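Local coordinates for protein putative short-chain dehydrogenase/reductase (Corynebacterium glutamicum, PDB 3E9N) that probably acts as an NAD(P)-dependent short-chain dehydrogenase/reductase, perhaps with acetoacetyl-CoA reductase activity, although its true substrate remains unknown, at residues Gly12-Met17 with Ala42-Ile47; Lys23-Asp28 with Val76-His81; His100-Leu105 with Asn143-Ala148; Ile108-Leu113 with His151-Leu156; Cys127-Asn132 with Phe212-Gly217. All coordinates share one frame; numbering follows the deposited sequence.

Contact 1. Residues Gly12-Met17 with Ala42-Ile47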
# COMPACT_ATOMS: atom_id res chain seq x y z
N GLY A 12 15.55 17.20 16.02
CA GLY A 12 15.77 16.03 16.87
C GLY A 12 17.26 15.75 16.95
O GLY A 12 17.67 14.58 17.10
N ALA A 13 18.06 16.80 16.85
CA ALA A 13 19.51 16.64 16.72
C ALA A 13 20.20 16.04 17.94
O ALA A 13 21.37 15.62 17.84
CB ALA A 13 20.16 17.97 16.36
N THR A 14 19.51 16.03 19.09
CA THR A 14 20.09 15.46 20.31
C THR A 14 19.61 14.03 20.64
O THR A 14 20.16 13.34 21.57
CB THR A 14 20.07 16.45 21.54
OG1 THR A 14 18.74 16.69 22.02
CG2 THR A 14 20.75 17.81 21.20
N GLY A 15 18.61 13.54 19.88
CA GLY A 15 18.22 12.13 19.94
C GLY A 15 19.34 11.27 19.38
O GLY A 15 20.27 11.80 18.81
N GLY A 16 19.26 9.95 19.55
CA GLY A 16 20.29 9.01 19.04
C GLY A 16 20.57 9.11 17.54
O GLY A 16 21.72 9.23 17.12
N MET A 17 19.51 9.08 16.74
CA MET A 17 19.61 9.26 15.26
C MET A 17 20.18 10.63 14.86
O MET A 17 21.11 10.71 14.06
CB MET A 17 18.23 9.08 14.60
CG MET A 17 17.64 7.62 14.54
SD MET A 17 15.90 7.67 13.88
CE MET A 17 15.47 5.97 14.03
N ALA A 42 26.03 20.94 23.44
CA ALA A 42 27.40 21.36 23.72
C ALA A 42 28.32 20.36 23.07
O ALA A 42 29.23 20.72 22.32
CB ALA A 42 27.66 21.42 25.22
N ALA A 43 28.09 19.08 23.34
CA ALA A 43 28.91 18.06 22.69
C ALA A 43 28.92 18.24 21.15
O ALA A 43 29.98 18.18 20.51
CB ALA A 43 28.45 16.64 23.10
N LEU A 44 27.75 18.49 20.58
CA LEU A 44 27.64 18.71 19.13
C LEU A 44 28.43 19.92 18.62
O LEU A 44 29.09 19.82 17.58
CB LEU A 44 26.17 18.83 18.67
CG LEU A 44 25.29 17.56 18.64
CD1 LEU A 44 23.86 17.94 18.43
CD2 LEU A 44 25.71 16.61 17.54
N ALA A 45 28.39 21.04 19.35
CA ALA A 45 29.16 22.21 18.94
C ALA A 45 30.68 21.99 18.99
O ALA A 45 31.43 22.85 18.53
CB ALA A 45 28.78 23.46 19.79
N GLU A 46 31.14 20.88 19.56
CA GLU A 46 32.56 20.57 19.46
C GLU A 46 32.91 20.13 18.02
O GLU A 46 34.09 20.05 17.66
CB GLU A 46 33.00 19.52 20.49
N ILE A 47 31.89 19.88 17.20
CA ILE A 47 32.14 19.45 15.82
C ILE A 47 32.24 20.68 14.97
O ILE A 47 31.43 21.58 15.10
CB ILE A 47 31.07 18.50 15.27
CG1 ILE A 47 31.10 17.19 16.05
CG2 ILE A 47 31.34 18.23 13.79
CD1 ILE A 47 29.77 16.49 16.18
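Leu44 brings its CD1 methyl to one face of the flat peptide unit joining Ala13 to Thr14, standing above the plane and beyond the carbonyl oxygen, with CD1 3.5 Å from Ala13 O, and not over the middle of the unit. Ala13 CB and Thr14 CG2 rise from the same face at the edges of that unit, and each lies 4.2 Å from Leu44 CD1. One branch of Leu44 therefore rests in a shallow seat made of a carbonyl and two methyl groups, held by van der Waals contact alone. Leucine suits the place because it is long enough to carry one methyl from the helix to the turn, and alanine because it offers a methyl without pushing the helix off. Thr14 serves two sides: its chi1 of 69° turns OG1 toward the chain after strand 30-35, where it bonds to the backbone N of Arg36 and Asn37, and leaves CG2 for Leu44. The turn from Gly12 to Gly15 is type I, and Gly15 is the N-cap of helix 16-25. This is the glycine-rich TGxxxGxG loop of the family, which in relatives lies against the diphosphate of the dinucleotide cofactor. Leu44 comes from helix 38-45 and also touches Val22 of helix 16-25 and Val50 of strand 50-54, while Ala13 shares backbone hydrogen bonds with Leu34 of strand 30-35.

Contact 2. Residues Lys23-Asp28 with Val76-His81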
# COMPACT_ATOMS: atom_id res chain seq x y z
N LYS A 23 26.74 14.28 12.80
CA LYS A 23 28.16 13.96 12.58
C LYS A 23 28.39 13.63 11.11
O LYS A 23 29.40 14.02 10.55
CB LYS A 23 28.68 12.82 13.49
CG LYS A 23 28.22 12.90 14.94
CD LYS A 23 29.11 12.16 16.00
CE LYS A 23 29.32 10.69 15.62
NZ LYS A 23 29.18 9.75 16.79
N ASP A 24 27.45 12.94 10.45
CA ASP A 24 27.68 12.55 9.05
C ASP A 24 27.68 13.74 8.11
O ASP A 24 28.57 13.88 7.29
CB ASP A 24 26.67 11.51 8.55
CG ASP A 24 26.89 11.13 7.10
OD1 ASP A 24 27.72 10.25 6.87
OD2 ASP A 24 26.26 11.67 6.15
N LEU A 25 26.64 14.57 8.23
CA LEU A 25 26.46 15.73 7.35
C LEU A 25 27.50 16.82 7.53
O LEU A 25 27.64 17.68 6.66
CB LEU A 25 25.09 16.38 7.62
CG LEU A 25 23.83 15.56 7.29
CD1 LEU A 25 22.54 16.41 7.53
CD2 LEU A 25 23.93 15.08 5.85
N SER A 26 28.13 16.84 8.70
CA SER A 26 29.12 17.86 9.05
C SER A 26 30.37 17.64 8.21
O SER A 26 31.22 18.50 8.18
CB SER A 26 29.45 17.87 10.56
OG SER A 26 30.22 16.73 10.96
N ARG A 27 30.48 16.49 7.55
CA ARG A 27 31.58 16.28 6.64
C ARG A 27 31.53 17.32 5.51
O ARG A 27 32.57 17.83 5.08
CB ARG A 27 31.61 14.84 6.08
CG ARG A 27 31.76 13.73 7.20
CD ARG A 27 31.03 12.36 6.88
NE ARG A 27 31.30 11.90 5.51
CZ ARG A 27 30.63 10.93 4.87
NH1 ARG A 27 29.63 10.29 5.45
NH2 ARG A 27 30.96 10.61 3.63
N ASP A 28 30.36 17.67 5.02
CA ASP A 28 30.33 18.50 3.84
C ASP A 28 29.25 19.56 3.90
O ASP A 28 28.91 20.11 2.87
CB ASP A 28 30.15 17.64 2.56
CG ASP A 28 28.90 16.75 2.63
OD1 ASP A 28 28.49 16.19 1.59
OD2 ASP A 28 28.32 16.62 3.75
N VAL A 76 18.85 26.20 1.59
CA VAL A 76 19.04 25.00 2.42
C VAL A 76 19.17 23.76 1.51
O VAL A 76 18.27 23.48 0.71
CB VAL A 76 17.85 24.74 3.36
CG1 VAL A 76 18.09 23.40 4.20
CG2 VAL A 76 17.61 25.94 4.31
N ASP A 77 20.28 23.04 1.66
CA ASP A 77 20.57 21.88 0.79
C ASP A 77 19.92 20.58 1.30
O ASP A 77 19.42 19.80 0.53
CB ASP A 77 22.08 21.69 0.63
CG ASP A 77 22.74 22.91 0.00
OD1 ASP A 77 22.73 22.99 -1.24
OD2 ASP A 77 23.23 23.80 0.74
N THR A 78 19.92 20.41 2.63
CA THR A 78 19.46 19.22 3.27
C THR A 78 18.67 19.62 4.54
O THR A 78 19.18 20.33 5.43
CB THR A 78 20.68 18.31 3.67
OG1 THR A 78 21.49 18.06 2.52
CG2 THR A 78 20.23 16.98 4.26
N LEU A 79 17.44 19.14 4.62
CA LEU A 79 16.59 19.30 5.78
C LEU A 79 16.14 17.89 6.20
O LEU A 79 15.48 17.16 5.42
CB LEU A 79 15.37 20.13 5.39
CG LEU A 79 14.22 20.27 6.40
CD1 LEU A 79 14.68 20.83 7.83
CD2 LEU A 79 12.99 21.06 5.79
N VAL A 80 16.47 17.51 7.42
CA VAL A 80 16.15 16.17 7.94
C VAL A 80 15.31 16.33 9.20
O VAL A 80 15.75 16.94 10.16
CB VAL A 80 17.43 15.41 8.31
CG1 VAL A 80 17.09 14.03 9.02
CG2 VAL A 80 18.31 15.25 7.07
N HIS A 81 14.11 15.75 9.19
CA HIS A 81 13.16 15.88 10.25
C HIS A 81 13.31 14.61 11.11
O HIS A 81 12.72 13.58 10.80
CB HIS A 81 11.72 15.99 9.71
CG HIS A 81 11.44 17.19 8.84
ND1 HIS A 81 11.36 18.48 9.34
CD2 HIS A 81 11.20 17.29 7.51
CE1 HIS A 81 11.08 19.32 8.36
NE2 HIS A 81 10.95 18.62 7.23
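Leu25 and Thr78 meet tip to tip, methyl against methyl, with Leu25 CD1 4.0 Å from Thr78 CG2. The same leucine branch reaches on to the next inward-facing residue of the strand, where Leu25 CD1 lies 4.4 Å from Val80 CG2, a looser touch. Thr78 can take part in an apolar contact because its CG2 stands anti to the backbone N (OG1 at chi1 -55°), which leads the methyl up to the helix while OG1 finds a weak hydrogen bond to His29. A beta-branched residue fits a strand well, and here its two branches do separate work. Leu25 belongs to helix 16-25, and all three touching residues are buried.

The outer side of the segment 23-28 is different in character. Lys23 and Arg27 are exposed, and Ser26 OG turns back on its own chain to bond Lys23 O at 2.9 Å, from above the carbonyl plane. Beside the apolar contact, salt bridges from Asp24 and Asp28 to Arg211 tie this segment to helix 203-214. Leu25 also touches Ala8 and Val10 of strand 7-11, and so spans two neighbouring parallel strands. A helix laid across a parallel sheet in this way, following the first strand and covering the fourth, is typical of the Rossmann fold of short-chain dehydrogenases.

Contact 3. Residues His100-Leu105 with Asn143-Ala148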
# COMPACT_ATOMS: atom_id res chain seq x y z
N HIS A 100 -2.51 15.37 20.29
CA HIS A 100 -1.98 16.67 19.92
C HIS A 100 -0.45 16.65 19.95
O HIS A 100 0.22 17.12 19.03
CB HIS A 100 -2.49 17.78 20.84
CG HIS A 100 -3.92 18.14 20.62
ND1 HIS A 100 -4.39 18.65 19.42
CD2 HIS A 100 -4.99 18.09 21.45
CE1 HIS A 100 -5.68 18.88 19.51
NE2 HIS A 100 -6.08 18.55 20.73
N ALA A 101 0.12 16.06 20.98
CA ALA A 101 1.57 16.00 21.09
C ALA A 101 2.20 15.27 19.88
O ALA A 101 3.12 15.76 19.21
CB ALA A 101 1.96 15.32 22.40
N HIS A 102 1.72 14.06 19.61
CA HIS A 102 2.21 13.31 18.47
C HIS A 102 2.02 13.96 17.10
O HIS A 102 2.98 14.04 16.33
CB HIS A 102 1.58 11.95 18.43
CG HIS A 102 2.39 10.92 19.11
ND1 HIS A 102 3.41 10.24 18.48
CD2 HIS A 102 2.32 10.42 20.37
CE1 HIS A 102 3.94 9.37 19.33
NE2 HIS A 102 3.29 9.45 20.48
N LEU A 103 0.79 14.37 16.79
CA LEU A 103 0.51 14.96 15.49
C LEU A 103 1.26 16.24 15.35
O LEU A 103 1.72 16.55 14.25
CB LEU A 103 -0.97 15.25 15.28
CG LEU A 103 -1.76 13.96 15.12
CD1 LEU A 103 -3.26 14.22 14.94
CD2 LEU A 103 -1.19 13.18 13.96
N ASP A 104 1.33 17.04 16.41
CA ASP A 104 2.05 18.33 16.32
C ASP A 104 3.50 18.04 15.90
O ASP A 104 4.02 18.54 14.91
CB ASP A 104 2.08 19.06 17.67
CG ASP A 104 0.83 19.88 17.92
OD1 ASP A 104 0.68 20.39 19.06
OD2 ASP A 104 -0.01 20.01 17.00
N LEU A 105 4.13 17.18 16.67
CA LEU A 105 5.54 16.97 16.49
C LEU A 105 5.89 16.13 15.27
O LEU A 105 6.85 16.45 14.60
CB LEU A 105 6.13 16.37 17.75
CG LEU A 105 7.64 16.25 17.74
CD1 LEU A 105 8.25 17.63 17.55
CD2 LEU A 105 8.08 15.62 19.08
N ASN A 143 -0.34 0.90 19.00
CA ASN A 143 -1.31 1.95 19.34
C ASN A 143 -1.96 2.64 18.12
O ASN A 143 -1.48 2.58 16.99
CB ASN A 143 -0.67 2.98 20.29
CG ASN A 143 -1.71 3.85 21.02
OD1 ASN A 143 -2.25 4.79 20.45
ND2 ASN A 143 -1.97 3.54 22.31
N THR A 144 -3.05 3.31 18.40
CA THR A 144 -3.89 3.96 17.43
C THR A 144 -3.25 5.29 16.99
O THR A 144 -3.29 5.65 15.82
CB THR A 144 -5.28 4.15 18.07
OG1 THR A 144 -6.32 3.64 17.21
CG2 THR A 144 -5.54 5.58 18.44
N ILE A 145 -2.62 5.98 17.92
CA ILE A 145 -2.05 7.28 17.65
C ILE A 145 -0.77 7.15 16.84
O ILE A 145 -0.48 7.99 15.98
CB ILE A 145 -1.76 8.02 18.97
CG1 ILE A 145 -3.05 8.21 19.75
CG2 ILE A 145 -1.08 9.36 18.70
CD1 ILE A 145 -2.89 8.85 21.11
N TYR A 146 -0.01 6.10 17.08
CA TYR A 146 1.24 5.95 16.39
C TYR A 146 1.00 5.58 14.96
O TYR A 146 1.58 6.19 14.08
CB TYR A 146 2.18 5.00 17.15
CG TYR A 146 2.13 5.32 18.63
CD1 TYR A 146 2.11 6.65 19.06
CD2 TYR A 146 2.05 4.32 19.60
CE1 TYR A 146 2.03 6.97 20.43
CE2 TYR A 146 1.97 4.64 20.98
CZ TYR A 146 1.96 5.98 21.37
OH TYR A 146 1.88 6.32 22.69
N ALA A 147 0.09 4.65 14.72
CA ALA A 147 -0.31 4.26 13.36
C ALA A 147 -0.80 5.48 12.58
O ALA A 147 -0.44 5.67 11.43
CB ALA A 147 -1.41 3.19 13.42
N ALA A 148 -1.58 6.33 13.23
CA ALA A 148 -2.18 7.42 12.49
C ALA A 148 -1.17 8.46 12.06
O ALA A 148 -1.16 8.92 10.92
CB ALA A 148 -3.31 8.03 13.26
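Tyr146 and His102 are brought together by their torsions: with chi1 at -44°, the tyrosine CG stands beside its backbone N, and the ring leaves helix 144-164 to end near the imidazole of helix 95-124, although its CB does not point straight across. The histidine reaches out with an unusual chi1 of -93°. The two rings sit obliquely, centroids 4.6 Å apart and planes at 49°, with Tyr146 CD1 over the rim of one imidazole face and the histidine's NE2 at the tyrosine's edge. NE2 is modelled implausibly close to that edge, so the exact placement of the rings is doubtful.

A firmer contact lies beside them. Ile145 CG2 packs 3.7 Å from His102 CB, the two side chains crossing at about a right angle. CG2 stands anti to the isoleucine's backbone N, which sends this branch to the histidine, while Ile145 also touches Trp99. Branching at CB suits the place, because it puts a methyl close to the helix, where it can meet His102 CB.

Tyr146 opens the Tyr-x-x-x-Lys signature of short-chain dehydrogenases, whose tyrosine in relatives is the catalytic acid-base, so this is probably the edge of the active site. The helix that carries it starts with an Asx turn: Asn143 OD1 accepts Ile145 N at 2.8 Å, nearly straight and on a lone pair in the carbonyl plane. Asparagine is apt there, since its short amide can reach an N-H of the first turn. The second subunit also packs here, its Leu156 against Thr144, its Ala152 against Ala148 and its Asp104 against His100.

Contact 4. Residues Ile108-Leu113 with His151-Leu156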
# COMPACT_ATOMS: atom_id res chain seq x y z
N ILE A 108 2.73 18.01 11.87
CA ILE A 108 2.54 19.44 11.59
C ILE A 108 3.85 20.24 11.51
O ILE A 108 4.09 20.99 10.58
CB ILE A 108 1.46 20.10 12.49
CG1 ILE A 108 0.17 19.27 12.48
CG2 ILE A 108 1.19 21.49 11.97
CD1 ILE A 108 -0.92 19.63 13.60
N VAL A 109 4.76 19.98 12.44
CA VAL A 109 6.05 20.62 12.45
C VAL A 109 6.80 20.29 11.13
O VAL A 109 7.18 21.22 10.42
CB VAL A 109 6.84 20.23 13.70
CG1 VAL A 109 8.31 20.48 13.48
CG2 VAL A 109 6.28 20.97 14.95
N PRO A 110 6.97 18.99 10.75
CA PRO A 110 7.64 18.78 9.42
C PRO A 110 6.98 19.53 8.28
O PRO A 110 7.67 20.19 7.51
CB PRO A 110 7.60 17.27 9.21
CG PRO A 110 7.57 16.68 10.67
CD PRO A 110 6.70 17.72 11.45
N ALA A 111 5.67 19.49 8.18
CA ALA A 111 4.99 20.24 7.15
C ALA A 111 5.26 21.75 7.26
O ALA A 111 5.46 22.41 6.25
CB ALA A 111 3.50 20.00 7.21
N GLU A 112 5.17 22.33 8.44
CA GLU A 112 5.20 23.80 8.53
C GLU A 112 6.65 24.34 8.55
O GLU A 112 6.93 25.36 7.94
CB GLU A 112 4.41 24.25 9.78
CG GLU A 112 4.72 25.71 10.27
CD GLU A 112 4.08 26.77 9.37
OE1 GLU A 112 3.28 26.42 8.46
OE2 GLU A 112 4.41 27.96 9.57
N LEU A 113 7.58 23.61 9.20
CA LEU A 113 8.99 23.90 9.04
C LEU A 113 9.45 23.80 7.60
O LEU A 113 10.26 24.63 7.15
CB LEU A 113 9.91 23.00 9.91
CG LEU A 113 11.44 23.34 9.84
CD1 LEU A 113 11.72 24.76 10.26
CD2 LEU A 113 12.31 22.41 10.68
N HIS A 151 1.15 7.07 9.33
CA HIS A 151 0.43 7.06 8.07
C HIS A 151 0.22 8.48 7.59
O HIS A 151 0.39 8.76 6.39
CB HIS A 151 -0.88 6.26 8.15
CG HIS A 151 -0.67 4.79 8.03
ND1 HIS A 151 -0.77 3.93 9.11
CD2 HIS A 151 -0.25 4.03 6.99
CE1 HIS A 151 -0.48 2.70 8.73
NE2 HIS A 151 -0.16 2.73 7.45
N ALA A 152 -0.05 9.39 8.53
CA ALA A 152 -0.15 10.81 8.19
C ALA A 152 1.14 11.40 7.55
O ALA A 152 1.10 12.08 6.50
CB ALA A 152 -0.55 11.58 9.41
N LEU A 153 2.28 11.11 8.18
CA LEU A 153 3.54 11.69 7.81
C LEU A 153 3.85 11.21 6.39
O LEU A 153 4.33 11.94 5.54
CB LEU A 153 4.60 11.22 8.79
CG LEU A 153 6.03 11.55 8.43
CD1 LEU A 153 6.31 13.12 8.37
CD2 LEU A 153 6.88 10.90 9.47
N ARG A 154 3.47 9.98 6.13
CA ARG A 154 3.72 9.38 4.84
C ARG A 154 2.90 10.02 3.72
O ARG A 154 3.45 10.24 2.64
CB ARG A 154 3.50 7.86 4.89
CG ARG A 154 3.67 7.21 3.50
CD ARG A 154 5.12 7.37 2.97
NE ARG A 154 5.27 6.70 1.68
CZ ARG A 154 5.90 5.53 1.52
NH1 ARG A 154 5.97 4.97 0.33
NH2 ARG A 154 6.49 4.95 2.55
N GLY A 155 1.61 10.31 3.95
CA GLY A 155 0.82 11.06 2.94
C GLY A 155 1.29 12.50 2.70
O GLY A 155 1.21 13.05 1.59
N LEU A 156 1.75 13.13 3.77
CA LEU A 156 2.39 14.45 3.70
C LEU A 156 3.60 14.37 2.77
O LEU A 156 3.69 15.13 1.82
CB LEU A 156 2.86 14.90 5.12
CG LEU A 156 3.77 16.16 5.22
CD1 LEU A 156 3.17 17.37 4.54
CD2 LEU A 156 4.06 16.49 6.65
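Ala111 and Leu156 form the closest part of this contact: Ala111 CB lies 3.6 Å from Leu156 CD2 and 3.8 Å from Leu156 CD1, so the small methyl rests against both arms of the leucine fork. Leu156 CD2 also comes 3.7 Å from Ala111 N, which brings the leucine right up to the helix backbone, and alanine is suited to permit this. Around this centre the packing is wider. Pro110 CB lies 4.4 Å from the same CD2 of Leu156, and Pro110 CG is equally far from Leu153 CD1. Leu156 reaches across because its CG stands anti to the backbone N (chi1 170°).

Further out, the helix geometry sets the spacing. The axes of the two segments run nearly parallel, at 18°, and approach to 10.5 Å, a distance filled by the leucines from one side and by short residues from the other. Pro110 has no N-H to give to the preceding turn, and helix 95-124 kinks there, while its compact, puckered ring offers an apolar surface. Pro110 and Leu153 both lean on Tyr130 of the strand beneath, and Pro110 also touches His81.

Beyond lies the second subunit, with Trp99 on Ala111, Thr144 on Leu156 and Ala152 on its own counterpart. Two long, near-parallel helices meeting their copies in this way are typical of the four-helix bundle through which short-chain dehydrogenases pair their subunits.

Contact 5. Residues Cys127-Asn132 with Phe212-Gly217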
# COMPACT_ATOMS: atom_id res chain seq x y z
N CYS A 127 17.16 18.71 -0.48
CA CYS A 127 16.54 17.43 -0.18
C CYS A 127 15.87 17.52 1.17
O CYS A 127 16.51 17.97 2.13
CB CYS A 127 17.61 16.36 -0.04
SG CYS A 127 18.44 16.04 -1.52
N VAL A 128 14.62 17.08 1.25
CA VAL A 128 13.88 17.02 2.49
C VAL A 128 13.68 15.54 2.84
O VAL A 128 13.13 14.77 2.07
CB VAL A 128 12.47 17.76 2.40
CG1 VAL A 128 11.70 17.66 3.75
CG2 VAL A 128 12.65 19.20 2.05
N ILE A 129 14.17 15.13 4.00
CA ILE A 129 14.06 13.76 4.37
C ILE A 129 13.25 13.64 5.64
O ILE A 129 13.55 14.31 6.62
CB ILE A 129 15.43 13.13 4.56
CG1 ILE A 129 16.17 13.12 3.21
CG2 ILE A 129 15.25 11.69 5.09
CD1 ILE A 129 17.66 13.22 3.32
N TYR A 130 12.21 12.81 5.61
CA TYR A 130 11.39 12.53 6.81
C TYR A 130 11.79 11.19 7.41
O TYR A 130 12.02 10.23 6.65
CB TYR A 130 9.91 12.49 6.45
CG TYR A 130 9.37 13.75 5.77
CD1 TYR A 130 8.93 14.82 6.51
CD2 TYR A 130 9.27 13.85 4.37
CE1 TYR A 130 8.41 15.96 5.87
CE2 TYR A 130 8.77 14.97 3.73
CZ TYR A 130 8.34 16.01 4.48
OH TYR A 130 7.88 17.16 3.86
N ILE A 131 11.94 11.13 8.74
CA ILE A 131 12.17 9.86 9.41
C ILE A 131 10.85 9.46 9.96
O ILE A 131 10.34 10.12 10.87
CB ILE A 131 13.10 9.96 10.59
CG1 ILE A 131 14.37 10.70 10.22
CG2 ILE A 131 13.49 8.55 11.07
CD1 ILE A 131 15.27 9.90 9.43
N ASN A 132 10.29 8.39 9.41
CA ASN A 132 8.93 7.91 9.77
C ASN A 132 8.92 6.68 10.71
O ASN A 132 9.17 6.83 11.92
CB ASN A 132 8.14 7.56 8.48
CG ASN A 132 6.64 7.61 8.68
OD1 ASN A 132 6.14 7.73 9.81
ND2 ASN A 132 5.90 7.54 7.57
N PHE A 212 23.06 8.08 1.83
CA PHE A 212 22.74 7.47 0.56
C PHE A 212 21.71 8.31 -0.22
O PHE A 212 21.77 8.39 -1.46
CB PHE A 212 22.20 6.06 0.77
CG PHE A 212 21.64 5.43 -0.47
CD1 PHE A 212 22.50 5.06 -1.51
CD2 PHE A 212 20.30 5.17 -0.58
CE1 PHE A 212 22.00 4.49 -2.65
CE2 PHE A 212 19.79 4.55 -1.71
CZ PHE A 212 20.62 4.22 -2.74
N VAL A 213 20.77 8.94 0.48
CA VAL A 213 19.68 9.59 -0.24
C VAL A 213 20.15 10.88 -0.91
O VAL A 213 19.84 11.17 -2.10
CB VAL A 213 18.47 9.88 0.69
CG1 VAL A 213 17.62 11.06 0.17
CG2 VAL A 213 17.60 8.59 0.91
N ILE A 214 20.93 11.66 -0.18
CA ILE A 214 21.32 12.99 -0.67
C ILE A 214 22.45 12.88 -1.68
O ILE A 214 22.59 13.74 -2.54
CB ILE A 214 21.72 13.94 0.49
CG1 ILE A 214 23.07 13.58 1.13
CG2 ILE A 214 20.65 13.98 1.56
CD1 ILE A 214 23.32 14.40 2.46
N ASP A 215 23.23 11.80 -1.59
CA ASP A 215 24.31 11.55 -2.52
C ASP A 215 23.83 11.02 -3.85
O ASP A 215 24.62 10.94 -4.77
CB ASP A 215 25.32 10.55 -1.95
CG ASP A 215 26.40 11.21 -1.04
OD1 ASP A 215 26.46 12.47 -0.84
OD2 ASP A 215 27.23 10.40 -0.53
N ALA A 216 22.57 10.64 -3.98
CA ALA A 216 22.11 10.08 -5.28
C ALA A 216 22.23 11.04 -6.43
O ALA A 216 22.02 12.23 -6.27
CB ALA A 216 20.67 9.60 -5.22
N GLY A 217 22.51 10.52 -7.62
CA GLY A 217 22.77 11.38 -8.76
C GLY A 217 21.54 12.18 -9.15
O GLY A 217 20.44 11.90 -8.67
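Strand 127-131, next to the middle strand of the Rossmann sheet, meets the end of helix 203-214, the last modelled helix, through Ile129 and the pair Val213 and Ile214. Ile129 CD1 is the focus: it lies 3.6 Å from Ile214 CG2 and 3.8 Å from Val213 CG1, and so wedges between two consecutive helix residues. Val213 and Ile129 run alongside in opposite directions, which adds a second touch, CG1 of Ile129 to CG1 of Val213 at 3.9 Å. Ile214 instead crosses Ile129 at about a right angle.

Torsions sort the branches of Ile214. Its CG1 sits between the backbone N and the carbonyl carbon (chi1 72°), an uncommon choice in a helix, and this places CG2 against the strand while CD1 turns toward Leu25 of helix 16-25. Cys127 CB also lies 4.2 Å from Ile214 CG2, but the cysteine has two conformers and this contact carries little weight.

In this doubly wound fold helices cover both faces of a parallel sheet, and helix 203-214 shares one face with helix 16-25, while Tyr130 on the other face packs against helices 95-124 and 144-164. Branched residues serve on both partners: isoleucine favours extended strand and spans the distance to the helix, and valine is compact enough to lie close, touching Ser172, Ile222 and Val225 of the next strands as well. Phe212, on the outer side of the helix, stacks its ring on Phe212 of the third subunit.

How the contacts relate
Contacts 2 and 5 set a helix against a strand of one parallel sheet, contacts 3 and 4 join two helices, and contact 1 joins the glycine-rich loop to helix 38-45. Contacts 1 and 2, centres about 13 Å apart, share helix 16-25 and alternate along the chain; both close before contacts 3 and 4 open. These two also alternate, and contact 5 crosses both. Contact 5 lies about 10 Å from contact 2, on neighbouring strands. Contacts 3 and 4, about 11 Å apart, are successive levels of helices 95-124 and 144-164 beside the second subunit. Strands 78-81 and 127-131 thus lie between the helices of contacts 2 and 5 on one face and those of contact 4 on the other.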